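Local coordinates for protein pectate lyase (Pectobacterium carotovorum, PDB 4U49) that cleaves pectate by eliminative, calcium-dependent breakage of its alpha-1,4-galacturonan chain, and probably also acts on highly methylated pectins, at residues Asp32-Leu37 and Thr275-Ile280; Leu167-Lys172 and Asp176-Lys181; Asn216-Asn219 and Pro225-Val228; Gly251-Ser256 and Leu269-Ala274. All coordinates share one frame; numbering follows the deposited sequence.

Contact 1 (Asp32-Leu37 and Thr275-Ile280); sequences DNATYL and TVNGTI
Tyr36 and Asn277 meet through opposite choices of first torsion. The CG of Tyr36 stands anti to its own carbonyl carbon, which carries the phenol out of strand 34-41, while the CG of Asn277 swings anti to the backbone nitrogen (chi1 -165°) and brings the amide out to meet it. The amide nitrogen comes up at the hydroxyl end of the ring, near the ring plane and at its edge, and ND2 of Asn277 donates to OH of Tyr36 across 2.7 Å. The bond is bent, with an N-H...O angle of 147°, and the hydroxyl lies somewhat out of the amide plane, which is itself turned 69° from the ring. Beside this bond, CB of Ala34 lies 4.4 Å from ND2 of Asn277.

The same hydroxyl is also hydrogen-bonded to OG1 of Thr247, which in turn is hydrogen-bonded to OD1 of Asp32. These bonds join the N-terminal domain, two sheets with fibronectin type III topology, to the side of the beta-helix. Here a short polar chain does the joining: the phenol oxygen accepts from the amide and is paired with a second hydroxyl, so this buried oxygen is satisfied, which probably limits how the hydroxyl can turn.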
loop_
_atom_site.group_PDB
_atom_site.type_symbol
_atom_site.label_atom_id
_atom_site.label_comp_id
_atom_site.label_asym_id
_atom_site.label_seq_id
_atom_site.Cartn_x
_atom_site.Cartn_y
_atom_site.Cartn_z
ATOM N N ASP A 32 -0.474 -16.623 -1.837
ATOM C CA ASP A 32 -0.722 -16.538 -3.275
ATOM C C ASP A 32 0.446 -17.077 -4.105
ATOM O O ASP A 32 0.820 -16.484 -5.118
ATOM C CB ASP A 32 -1.027 -15.089 -3.674
ATOM C CG ASP A 32 -2.200 -14.505 -2.904
ATOM O OD1 ASP A 32 -2.065 -13.384 -2.369
ATOM O OD2 ASP A 32 -3.261 -15.162 -2.835
ATOM N N ASN A 33 1.013 -18.198 -3.659
ATOM C CA ASN A 33 2.113 -18.873 -4.353
ATOM C C ASN A 33 3.347 -17.991 -4.516
ATOM O O ASN A 33 4.007 -18.011 -5.555
ATOM C CB ASN A 33 1.653 -19.377 -5.722
ATOM C CG ASN A 33 0.388 -20.206 -5.641
ATOM O OD1 ASN A 33 -0.590 -19.934 -6.336
ATOM N ND2 ASN A 33 0.399 -21.220 -4.782
ATOM N N ALA A 34 3.653 -17.228 -3.473
ATOM C CA ALA A 34 4.812 -16.346 -3.467
ATOM C C ALA A 34 5.180 -16.001 -2.034
ATOM O O ALA A 34 4.382 -16.205 -1.121
ATOM C CB ALA A 34 4.527 -15.082 -4.261
ATOM N N THR A 35 6.388 -15.486 -1.833
ATOM C CA THR A 35 6.763 -14.957 -0.527
ATOM C C THR A 35 7.108 -13.477 -0.655
ATOM O O THR A 35 8.040 -13.103 -1.370
ATOM C CB THR A 35 7.946 -15.728 0.092
ATOM O OG1 THR A 35 7.544 -17.077 0.369
ATOM C CG2 THR A 35 8.389 -15.068 1.392
ATOM N N TYR A 36 6.331 -12.640 0.023
ATOM C CA TYR A 36 6.515 -11.199 -0.041
ATOM C C TYR A 36 7.307 -10.700 1.150
ATOM O O TYR A 36 6.980 -11.006 2.295
ATOM C CB TYR A 36 5.166 -10.485 -0.109
ATOM C CG TYR A 36 4.335 -10.911 -1.293
ATOM C CD1 TYR A 36 4.555 -10.362 -2.548
ATOM C CD2 TYR A 36 3.343 -11.874 -1.159
ATOM C CE1 TYR A 36 3.807 -10.752 -3.638
ATOM C CE2 TYR A 36 2.587 -12.273 -2.246
ATOM C CZ TYR A 36 2.824 -11.708 -3.483
ATOM O OH TYR A 36 2.079 -12.094 -4.573
ATOM N N LEU A 37 8.356 -9.939 0.868
ATOM C CA LEU A 37 9.144 -9.296 1.909
ATOM C C LEU A 37 8.740 -7.834 1.996
ATOM O O LEU A 37 8.498 -7.194 0.981
ATOM C CB LEU A 37 10.644 -9.414 1.621
ATOM C CG LEU A 37 11.375 -10.705 2.002
ATOM C CD1 LEU A 37 10.785 -11.927 1.316
ATOM C CD2 LEU A 37 12.857 -10.568 1.675
ATOM N N THR A 275 3.621 -2.189 -6.846
ATOM C CA THR A 275 3.551 -3.423 -7.617
ATOM C C THR A 275 2.210 -4.110 -7.406
ATOM O O THR A 275 1.751 -4.243 -6.274
ATOM C CB THR A 275 4.675 -4.402 -7.228
ATOM O OG1 THR A 275 5.939 -3.875 -7.649
ATOM C CG2 THR A 275 4.458 -5.759 -7.881
ATOM N N VAL A 276 1.579 -4.536 -8.495
ATOM C CA VAL A 276 0.395 -5.380 -8.393
ATOM C C VAL A 276 0.737 -6.790 -8.861
ATOM O O VAL A 276 0.797 -7.055 -10.063
ATOM C CB VAL A 276 -0.784 -4.832 -9.222
ATOM C CG1 VAL A 276 -1.987 -5.763 -9.112
ATOM C CG2 VAL A 276 -1.154 -3.426 -8.764
ATOM N N ASN A 277 0.988 -7.686 -7.910
ATOM C CA ASN A 277 1.251 -9.083 -8.237
ATOM C C ASN A 277 -0.014 -9.902 -8.072
ATOM O O ASN A 277 -0.164 -10.671 -7.121
ATOM C CB ASN A 277 2.366 -9.662 -7.371
ATOM C CG ASN A 277 2.906 -10.969 -7.923
ATOM O OD1 ASN A 277 3.052 -11.129 -9.135
ATOM N ND2 ASN A 277 3.195 -11.913 -7.036
ATOM N N GLY A 278 -0.929 -9.719 -9.011
ATOM C CA GLY A 278 -2.212 -10.382 -8.979
ATOM C C GLY A 278 -3.104 -9.710 -9.995
ATOM O O GLY A 278 -2.620 -9.082 -10.938
ATOM N N THR A 279 -4.409 -9.833 -9.806
ATOM C CA THR A 279 -5.350 -9.212 -10.721
ATOM C C THR A 279 -5.978 -7.977 -10.091
ATOM O O THR A 279 -6.182 -7.920 -8.878
ATOM C CB THR A 279 -6.449 -10.197 -11.143
ATOM O OG1 THR A 279 -7.173 -10.631 -9.986
ATOM C CG2 THR A 279 -5.835 -11.409 -11.830
ATOM N N ILE A 280 -6.282 -6.990 -10.924
ATOM C CA ILE A 280 -6.952 -5.782 -10.464
ATOM C C ILE A 280 -7.778 -5.202 -11.613
ATOM O O ILE A 280 -7.385 -5.292 -12.777
ATOM C CB ILE A 280 -5.931 -4.745 -9.930
ATOM C CG1 ILE A 280 -6.637 -3.608 -9.190
ATOM C CG2 ILE A 280 -5.052 -4.218 -11.052
ATOM C CD1 ILE A 280 -5.691 -2.692 -8.435
#

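Contact 2 (Leu167-Lys172 and Asp176-Lys181); sequences LRISEK and DGIHCK
Ile169 and Ile178 meet as branched aliphatic chains, and the flat groups of this neighbourhood lie to one side of them, within 176-181. There the carboxylate of Asp176 sits at the edge of the His179 imidazole, in the plane of the ring, and NE2 of His179 donates to OD2 of Asp176. The separation of 2.5 Å between NE2 of His179 and OD2 of Asp176 is unusually short, so its exact value is doubtful. The other carboxylate oxygen of Asp176 makes a weak bond to the backbone nitrogen of Asp198.

The contact proper is made by one methyl. In Ile169 the longer branch is extended (chi2 179°), and its CD1 reaches CG1 of Ile178 at 3.8 Å, with the two chains passing at a slant. CD1 of Ile178 follows at 4.1 Å from CD1 of Ile169. The same Ile169 methyl also approaches the backbone of Gly177, 4.3 Å from its CA, where the chain passes through a positive phi just before strand 178-182 begins.

Trp192 packs on Ile169, while Leu159, Ile187 and Val190 pack on Ile178, so both isoleucines point into a common hydrocarbon core. Strands 167-169 and 178-182 belong to different sheets, joined by the loop 170-177. Their apolar side chains meet across the interior from successive sheets, as in the right-handed parallel beta-helix, the fold of polysaccharide lyase family 3.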
loop_
_atom_site.group_PDB
_atom_site.type_symbol
_atom_site.label_atom_id
_atom_site.label_comp_id
_atom_site.label_asym_id
_atom_site.label_seq_id
_atom_site.Cartn_x
_atom_site.Cartn_y
_atom_site.Cartn_z
ATOM N N LEU A 167 3.439 -3.347 11.227
ATOM C CA LEU A 167 2.180 -3.854 11.755
ATOM C C LEU A 167 1.530 -4.847 10.805
ATOM O O LEU A 167 1.557 -4.670 9.587
ATOM C CB LEU A 167 1.215 -2.696 12.031
ATOM C CG LEU A 167 -0.211 -3.060 12.459
ATOM C CD1 LEU A 167 -0.219 -3.722 13.831
ATOM C CD2 LEU A 167 -1.114 -1.833 12.442
ATOM N N ARG A 168 0.947 -5.894 11.374
ATOM C CA ARG A 168 0.154 -6.837 10.607
ATOM C C ARG A 168 -1.314 -6.670 10.977
ATOM O O ARG A 168 -1.670 -6.698 12.154
ATOM C CB ARG A 168 0.623 -8.270 10.865
ATOM C CG ARG A 168 -0.001 -9.316 9.961
ATOM C CD ARG A 168 0.643 -10.682 10.190
ATOM N NE ARG A 168 2.090 -10.634 10.018
ATOM C CZ ARG A 168 2.728 -10.996 8.908
ATOM N NH1 ARG A 168 2.051 -11.445 7.861
ATOM N NH2 ARG A 168 4.048 -10.910 8.848
ATOM N N ILE A 169 -2.160 -6.457 9.977
ATOM C CA ILE A 169 -3.596 -6.396 10.212
ATOM C C ILE A 169 -4.172 -7.763 9.882
ATOM O O ILE A 169 -3.956 -8.290 8.791
ATOM C CB ILE A 169 -4.266 -5.296 9.381
ATOM C CG1 ILE A 169 -3.716 -3.931 9.803
ATOM C CG2 ILE A 169 -5.780 -5.323 9.572
ATOM C CD1 ILE A 169 -4.297 -2.770 9.036
ATOM N N SER A 170 -4.881 -8.343 10.844
ATOM C CA SER A 170 -5.278 -9.741 10.766
ATOM C C SER A 170 -6.262 -10.020 9.642
ATOM O O SER A 170 -6.956 -9.123 9.150
ATOM C CB SER A 170 -5.887 -10.196 12.091
ATOM O OG SER A 170 -7.219 -9.739 12.205
ATOM N N GLU A 171 -6.318 -11.286 9.252
ATOM C CA GLU A 171 -7.206 -11.739 8.196
ATOM C C GLU A 171 -8.674 -11.584 8.587
ATOM O O GLU A 171 -9.512 -11.226 7.760
ATOM C CB GLU A 171 -6.894 -13.198 7.853
ATOM C CG GLU A 171 -7.655 -13.759 6.676
ATOM C CD GLU A 171 -7.184 -15.151 6.301
ATOM O OE1 GLU A 171 -6.547 -15.804 7.149
ATOM O OE2 GLU A 171 -7.435 -15.587 5.156
ATOM N N LYS A 172 -8.982 -11.840 9.853
ATOM C CA LYS A 172 -10.374 -11.840 10.296
ATOM C C LYS A 172 -10.807 -10.509 10.904
ATOM O O LYS A 172 -11.996 -10.283 11.126
ATOM C CB LYS A 172 -10.612 -12.973 11.303
ATOM C CG LYS A 172 -10.960 -14.333 10.682
ATOM C CD LYS A 172 -10.547 -14.431 9.215
ATOM C CE LYS A 172 -11.171 -15.633 8.519
ATOM N NZ LYS A 172 -10.673 -15.778 7.120
ATOM N N ASP A 176 -12.026 -1.579 8.910
ATOM C CA ASP A 176 -11.765 -0.549 7.905
ATOM C C ASP A 176 -10.319 -0.059 7.964
ATOM O O ASP A 176 -10.048 1.127 7.777
ATOM C CB ASP A 176 -12.720 0.636 8.059
ATOM C CG ASP A 176 -12.784 1.493 6.804
ATOM O OD1 ASP A 176 -12.569 0.945 5.705
ATOM O OD2 ASP A 176 -13.037 2.711 6.912
ATOM N N GLY A 177 -9.400 -0.981 8.228
ATOM C CA GLY A 177 -7.975 -0.711 8.117
ATOM C C GLY A 177 -7.452 0.469 8.915
ATOM O O GLY A 177 -7.786 0.642 10.084
ATOM N N ILE A 178 -6.619 1.278 8.265
ATOM C CA ILE A 178 -5.959 2.404 8.913
ATOM C C ILE A 178 -6.488 3.736 8.387
ATOM O O ILE A 178 -6.535 3.960 7.179
ATOM C CB ILE A 178 -4.433 2.349 8.705
ATOM C CG1 ILE A 178 -3.869 1.048 9.280
ATOM C CG2 ILE A 178 -3.764 3.560 9.344
ATOM C CD1 ILE A 178 -2.388 0.854 9.032
ATOM N N HIS A 179 -6.889 4.616 9.300
ATOM C CA HIS A 179 -7.403 5.928 8.920
ATOM C C HIS A 179 -6.419 7.042 9.250
ATOM O O HIS A 179 -5.921 7.127 10.373
ATOM C CB HIS A 179 -8.736 6.210 9.620
ATOM C CG HIS A 179 -9.906 5.506 9.006
ATOM N ND1 HIS A 179 -11.187 6.012 9.059
ATOM C CD2 HIS A 179 -9.990 4.337 8.327
ATOM C CE1 HIS A 179 -12.010 5.185 8.438
ATOM N NE2 HIS A 179 -11.310 4.162 7.985
ATOM N N CYS A 180 -6.128 7.888 8.265
ATOM C CA CYS A 180 -5.484 9.165 8.538
ATOM C C CYS A 180 -6.574 10.217 8.715
ATOM O O CYS A 180 -7.176 10.666 7.740
ATOM C CB CYS A 180 -4.528 9.569 7.417
ATOM S SG CYS A 180 -3.681 11.147 7.703
ATOM N N LYS A 181 -6.832 10.594 9.962
ATOM C CA LYS A 181 -7.928 11.506 10.269
ATOM C C LYS A 181 -7.546 12.971 10.057
ATOM O O LYS A 181 -8.384 13.780 9.666
ATOM C CB LYS A 181 -8.403 11.292 11.709
ATOM C CG LYS A 181 -9.577 12.164 12.106
ATOM C CD LYS A 181 -10.226 11.682 13.394
ATOM C CE LYS A 181 -11.381 12.591 13.785
ATOM N NZ LYS A 181 -12.189 12.016 14.892
#

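Contact 3 (Asn216-Asn219 and Pro225-Val228); sequences NTTN and PDKV
A calcium-site loop of the lyase is closed here by Asn216, a calcium-binding residue, and Asp226, although no metal is bound to this chain in the model. With CG of Asn216 anti to the backbone nitrogen (chi1 -173°), the amide is directed at Asp226, and ND2 of Asn216 donates to OD1 of Asp226. The line is fairly straight, 162° at the hydrogen, but 3.3 Å makes it a weak bond. The amide and carboxylate planes stand 76° apart, steeply turned against each other. The stronger partner of the same ND2 is the backbone oxygen of Gln249.

OD1 of Asp226 also leans against the loop backbone, 3.8 Å from CA of Thr218. A water at 2.7 Å from O of Thr217 may also bridge, weakly, to OD2 of Asp226. The buried nitrogen of Asn219 has no partner in the model.

Asn216 ends strand 213-216; the rest of both segments lies in the loop that runs on to strand 229-230. Asn216 pairs through its backbone with Thr247 and Gln249 in the next coil, whereas Asp226 pairs with Lys252, and Val228 with Ala199 and Ala200. The loop therefore spans from one parallel sheet of the helix to the next.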
loop_
_atom_site.group_PDB
_atom_site.type_symbol
_atom_site.label_atom_id
_atom_site.label_comp_id
_atom_site.label_asym_id
_atom_site.label_seq_id
_atom_site.Cartn_x
_atom_site.Cartn_y
_atom_site.Cartn_z
ATOM N N ASN A 216 -5.922 -9.349 -1.039
ATOM C CA ASN A 216 -7.374 -9.301 -1.167
ATOM C C ASN A 216 -7.903 -10.508 -1.935
ATOM O O ASN A 216 -7.206 -11.067 -2.780
ATOM C CB ASN A 216 -7.811 -8.008 -1.859
ATOM C CG ASN A 216 -9.320 -7.826 -1.858
ATOM O OD1 ASN A 216 -9.913 -7.508 -0.829
ATOM N ND2 ASN A 216 -9.949 -8.029 -3.015
ATOM N N THR A 217 -9.129 -10.913 -1.618
ATOM C CA THR A 217 -9.823 -11.964 -2.359
ATOM C C THR A 217 -11.150 -11.416 -2.870
ATOM O O THR A 217 -11.870 -10.748 -2.132
ATOM C CB THR A 217 -10.093 -13.211 -1.493
ATOM O OG1 THR A 217 -11.068 -12.897 -0.490
ATOM C CG2 THR A 217 -8.819 -13.693 -0.821
ATOM N N THR A 218 -11.470 -11.696 -4.129
ATOM C CA THR A 218 -12.697 -11.178 -4.735
ATOM C C THR A 218 -13.961 -11.801 -4.144
ATOM O O THR A 218 -13.989 -12.995 -3.839
ATOM C CB THR A 218 -12.711 -11.403 -6.257
ATOM O OG1 THR A 218 -12.161 -12.691 -6.557
ATOM C CG2 THR A 218 -11.900 -10.331 -6.968
ATOM N N ASN A 219 -14.993 -10.972 -3.989
ATOM C CA ASN A 219 -16.308 -11.397 -3.507
ATOM C C ASN A 219 -16.269 -12.323 -2.293
ATOM O O ASN A 219 -16.532 -13.522 -2.406
ATOM C CB ASN A 219 -17.084 -12.076 -4.638
ATOM C CG ASN A 219 -17.179 -11.212 -5.881
ATOM O OD1 ASN A 219 -17.532 -10.036 -5.807
ATOM N ND2 ASN A 219 -16.895 -11.804 -7.036
ATOM N N PRO A 225 -17.921 -2.907 -4.882
ATOM C CA PRO A 225 -16.640 -3.214 -5.527
ATOM C C PRO A 225 -15.466 -3.035 -4.569
ATOM O O PRO A 225 -15.444 -2.071 -3.801
ATOM C CB PRO A 225 -16.573 -2.201 -6.672
ATOM C CG PRO A 225 -17.995 -1.906 -6.986
ATOM C CD PRO A 225 -18.708 -1.936 -5.663
ATOM N N ASP A 226 -14.512 -3.960 -4.611
ATOM C CA ASP A 226 -13.358 -3.906 -3.723
ATOM C C ASP A 226 -12.480 -2.700 -4.033
ATOM O O ASP A 226 -12.269 -2.353 -5.195
ATOM C CB ASP A 226 -12.540 -5.195 -3.827
ATOM C CG ASP A 226 -13.299 -6.408 -3.324
ATOM O OD1 ASP A 226 -13.095 -7.512 -3.874
ATOM O OD2 ASP A 226 -14.102 -6.257 -2.380
ATOM N N LYS A 227 -11.979 -2.053 -2.985
ATOM C CA LYS A 227 -11.118 -0.892 -3.159
ATOM C C LYS A 227 -10.076 -0.826 -2.048
ATOM O O LYS A 227 -10.360 -1.131 -0.890
ATOM C CB LYS A 227 -11.946 0.394 -3.199
ATOM C CG LYS A 227 -12.654 0.721 -1.901
ATOM C CD LYS A 227 -14.049 1.266 -2.143
ATOM C CE LYS A 227 -14.632 1.845 -0.862
ATOM N NZ LYS A 227 -14.521 0.892 0.285
ATOM N N VAL A 228 -8.864 -0.428 -2.413
ATOM C CA VAL A 228 -7.751 -0.429 -1.474
ATOM C C VAL A 228 -7.666 0.873 -0.687
ATOM O O VAL A 228 -7.541 0.862 0.538
ATOM C CB VAL A 228 -6.417 -0.648 -2.205
ATOM C CG1 VAL A 228 -5.269 -0.723 -1.208
ATOM C CG2 VAL A 228 -6.484 -1.905 -3.060
HETATM O O HOH W 1 -9.875 -4.290 -1.418
HETATM O O HOH W 2 -13.463 -9.068 -0.765
#

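Contact 4 (Gly251-Ser256 and Leu269-Ala274); sequences GKLWRS and LTIISA
Leu253 and Trp254 lie where the chain turns a corner, and they face Leu269 and Ile271 on a strand belonging to another face of the beta-helix. At Leu253 the backbone leaves extended geometry (phi -75°, psi -45°), so Leu253 and Trp254, although neighbours, can both be aimed across at 269-271. The closest alpha carbons, those of Trp254 and Leu269, are 8.1 Å apart, and the gap between the two backbones is bridged by side chains.

Trp254 presents its indole face-on. CB of Leu269 sits 3.7 Å from the centroid of the six-membered ring of Trp254 and only 8° off the ring normal, a CH-pi contact almost exactly over the centre. From there Leu269 continues across the indole: its CD1 lies 3.9 Å from CD1 of Trp254, and its CD2 the same distance from CD2 of Trp254. The two side chains run antiparallel past each other. On the opposite face the backbone nitrogen of Ser256 lies above the ring, displaced toward the rim. The second contact is tip to tip: CD2 of Leu253 meets CD1 of Ile271 at 3.6 Å.

Val286 also packs on the tryptophan, Ala284 on Leu269 and Ile296 on Ile271. The indole nitrogen is engaged by the side-chain oxygen of Gln231. Between the segments the chemistry is thus wholly apolar, with dispersion and a CH-pi contact holding two faces of the core together, while the one polar atom of the indole is satisfied at its edge, which, with the packing, probably helps hold the ring in this rotation.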
loop_
_atom_site.group_PDB
_atom_site.type_symbol
_atom_site.label_atom_id
_atom_site.label_comp_id
_atom_site.label_asym_id
_atom_site.label_seq_id
_atom_site.Cartn_x
_atom_site.Cartn_y
_atom_site.Cartn_z
ATOM N N GLY A 251 -9.974 -5.024 -6.658
ATOM C CA GLY A 251 -10.931 -4.269 -7.444
ATOM C C GLY A 251 -10.293 -3.011 -8.002
ATOM O O GLY A 251 -9.779 -3.009 -9.117
ATOM N N LYS A 252 -10.330 -1.940 -7.216
ATOM C CA LYS A 252 -9.692 -0.680 -7.582
ATOM C C LYS A 252 -8.655 -0.306 -6.539
ATOM O O LYS A 252 -8.843 -0.568 -5.352
ATOM C CB LYS A 252 -10.723 0.442 -7.697
ATOM C CG LYS A 252 -11.736 0.272 -8.812
ATOM C CD LYS A 252 -12.677 1.468 -8.879
ATOM C CE LYS A 252 -13.623 1.505 -7.691
ATOM N NZ LYS A 252 -14.689 0.470 -7.808
ATOM N N LEU A 253 -7.559 0.310 -6.968
ATOM C CA LEU A 253 -6.606 0.839 -6.006
ATOM C C LEU A 253 -7.161 2.119 -5.394
ATOM O O LEU A 253 -7.116 2.308 -4.179
ATOM C CB LEU A 253 -5.247 1.113 -6.654
ATOM C CG LEU A 253 -4.219 1.783 -5.732
ATOM C CD1 LEU A 253 -3.707 0.809 -4.677
ATOM C CD2 LEU A 253 -3.064 2.370 -6.521
ATOM N N TRP A 254 -7.710 2.981 -6.244
ATOM C CA TRP A 254 -8.037 4.342 -5.844
ATOM C C TRP A 254 -9.000 4.991 -6.836
ATOM O O TRP A 254 -8.774 4.958 -8.046
ATOM C CB TRP A 254 -6.743 5.157 -5.730
ATOM C CG TRP A 254 -6.873 6.525 -5.136
ATOM C CD1 TRP A 254 -6.706 6.869 -3.824
ATOM C CD2 TRP A 254 -7.154 7.741 -5.836
ATOM N NE1 TRP A 254 -6.881 8.221 -3.664
ATOM C CE2 TRP A 254 -7.158 8.780 -4.884
ATOM C CE3 TRP A 254 -7.411 8.051 -7.175
ATOM C CZ2 TRP A 254 -7.406 10.107 -5.229
ATOM C CZ3 TRP A 254 -7.659 9.369 -7.514
ATOM C CH2 TRP A 254 -7.654 10.380 -6.546
ATOM N N ARG A 255 -10.080 5.568 -6.324
ATOM C CA ARG A 255 -11.027 6.298 -7.165
ATOM C C ARG A 255 -11.627 7.468 -6.400
ATOM O O ARG A 255 -12.296 7.280 -5.382
ATOM C CB ARG A 255 -12.137 5.369 -7.671
ATOM C CG ARG A 255 -13.393 6.079 -8.185
ATOM C CD ARG A 255 -13.231 6.630 -9.598
ATOM N NE ARG A 255 -14.529 6.906 -10.225
ATOM C CZ ARG A 255 -15.017 8.121 -10.462
ATOM N NH1 ARG A 255 -16.207 8.260 -11.037
ATOM N NH2 ARG A 255 -14.318 9.201 -10.136
ATOM N N SER A 256 -11.360 8.677 -6.880
ATOM C CA SER A 256 -12.015 9.867 -6.360
ATOM C C SER A 256 -13.509 9.732 -6.602
ATOM O O SER A 256 -13.934 9.405 -7.711
ATOM C CB SER A 256 -11.468 11.126 -7.028
ATOM O OG SER A 256 -12.164 12.288 -6.606
ATOM N N LEU A 269 -3.587 11.821 -5.998
ATOM C CA LEU A 269 -2.885 10.565 -5.764
ATOM C C LEU A 269 -1.519 10.608 -6.424
ATOM O O LEU A 269 -1.399 10.998 -7.582
ATOM C CB LEU A 269 -3.683 9.380 -6.314
ATOM C CG LEU A 269 -2.970 8.022 -6.271
ATOM C CD1 LEU A 269 -2.954 7.458 -4.857
ATOM C CD2 LEU A 269 -3.591 7.022 -7.245
ATOM N N THR A 270 -0.487 10.211 -5.691
ATOM C CA THR A 270 0.820 10.040 -6.306
ATOM C C THR A 270 1.353 8.646 -6.027
ATOM O O THR A 270 1.559 8.264 -4.874
ATOM C CB THR A 270 1.834 11.084 -5.812
ATOM O OG1 THR A 270 1.360 12.399 -6.127
ATOM C CG2 THR A 270 3.180 10.866 -6.484
ATOM N N ILE A 271 1.557 7.878 -7.089
ATOM C CA ILE A 271 2.192 6.579 -6.959
ATOM C C ILE A 271 3.655 6.737 -7.332
ATOM O O ILE A 271 3.991 6.839 -8.508
ATOM C CB ILE A 271 1.544 5.509 -7.856
ATOM C CG1 ILE A 271 0.066 5.329 -7.514
ATOM C CG2 ILE A 271 2.283 4.184 -7.717
ATOM C CD1 ILE A 271 -0.630 4.319 -8.403
ATOM N N ILE A 272 4.521 6.790 -6.327
ATOM C CA ILE A 272 5.953 6.888 -6.580
ATOM C C ILE A 272 6.475 5.531 -7.050
ATOM O O ILE A 272 7.230 5.443 -8.019
ATOM C CB ILE A 272 6.717 7.363 -5.331
ATOM C CG1 ILE A 272 6.187 8.731 -4.885
ATOM C CG2 ILE A 272 8.213 7.424 -5.614
ATOM C CD1 ILE A 272 6.984 9.378 -3.764
ATOM N N SER A 273 6.047 4.472 -6.371
ATOM C CA SER A 273 6.361 3.111 -6.791
ATOM C C SER A 273 5.406 2.117 -6.141
ATOM O O SER A 273 5.142 2.186 -4.942
ATOM C CB SER A 273 7.809 2.753 -6.448
ATOM O OG SER A 273 8.037 2.866 -5.057
ATOM N N ALA A 274 4.886 1.198 -6.949
ATOM C CA ALA A 274 3.970 0.174 -6.462
ATOM C C ALA A 274 3.994 -1.034 -7.387
ATOM O O ALA A 274 4.338 -0.916 -8.562
ATOM C CB ALA A 274 2.556 0.724 -6.346
#

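In the fold
Three of the four contacts lie on successive coils of one beta-helix. Contacts 2, 3 and 4 follow one another along the chain, with centres 14 to 18 Å apart, and all belong to the lyase portion of the chain. Contacts 3 and 4 are joined by backbone hydrogen bonds to Lys252, tying the calcium-site loop to the next coil. Contact 1 encloses the others in sequence, joining the N-terminal domain to strand 274-277, which follows directly on strand 267-271 of contact 4; its Ile280 packs against Gly251. Stacked coils and an appended domain thus form one body: the centres of contacts 1 and 3 are about 14 Å apart, and the Tyr36 side chain lies about 11 Å from that of calcium-binding Asn216.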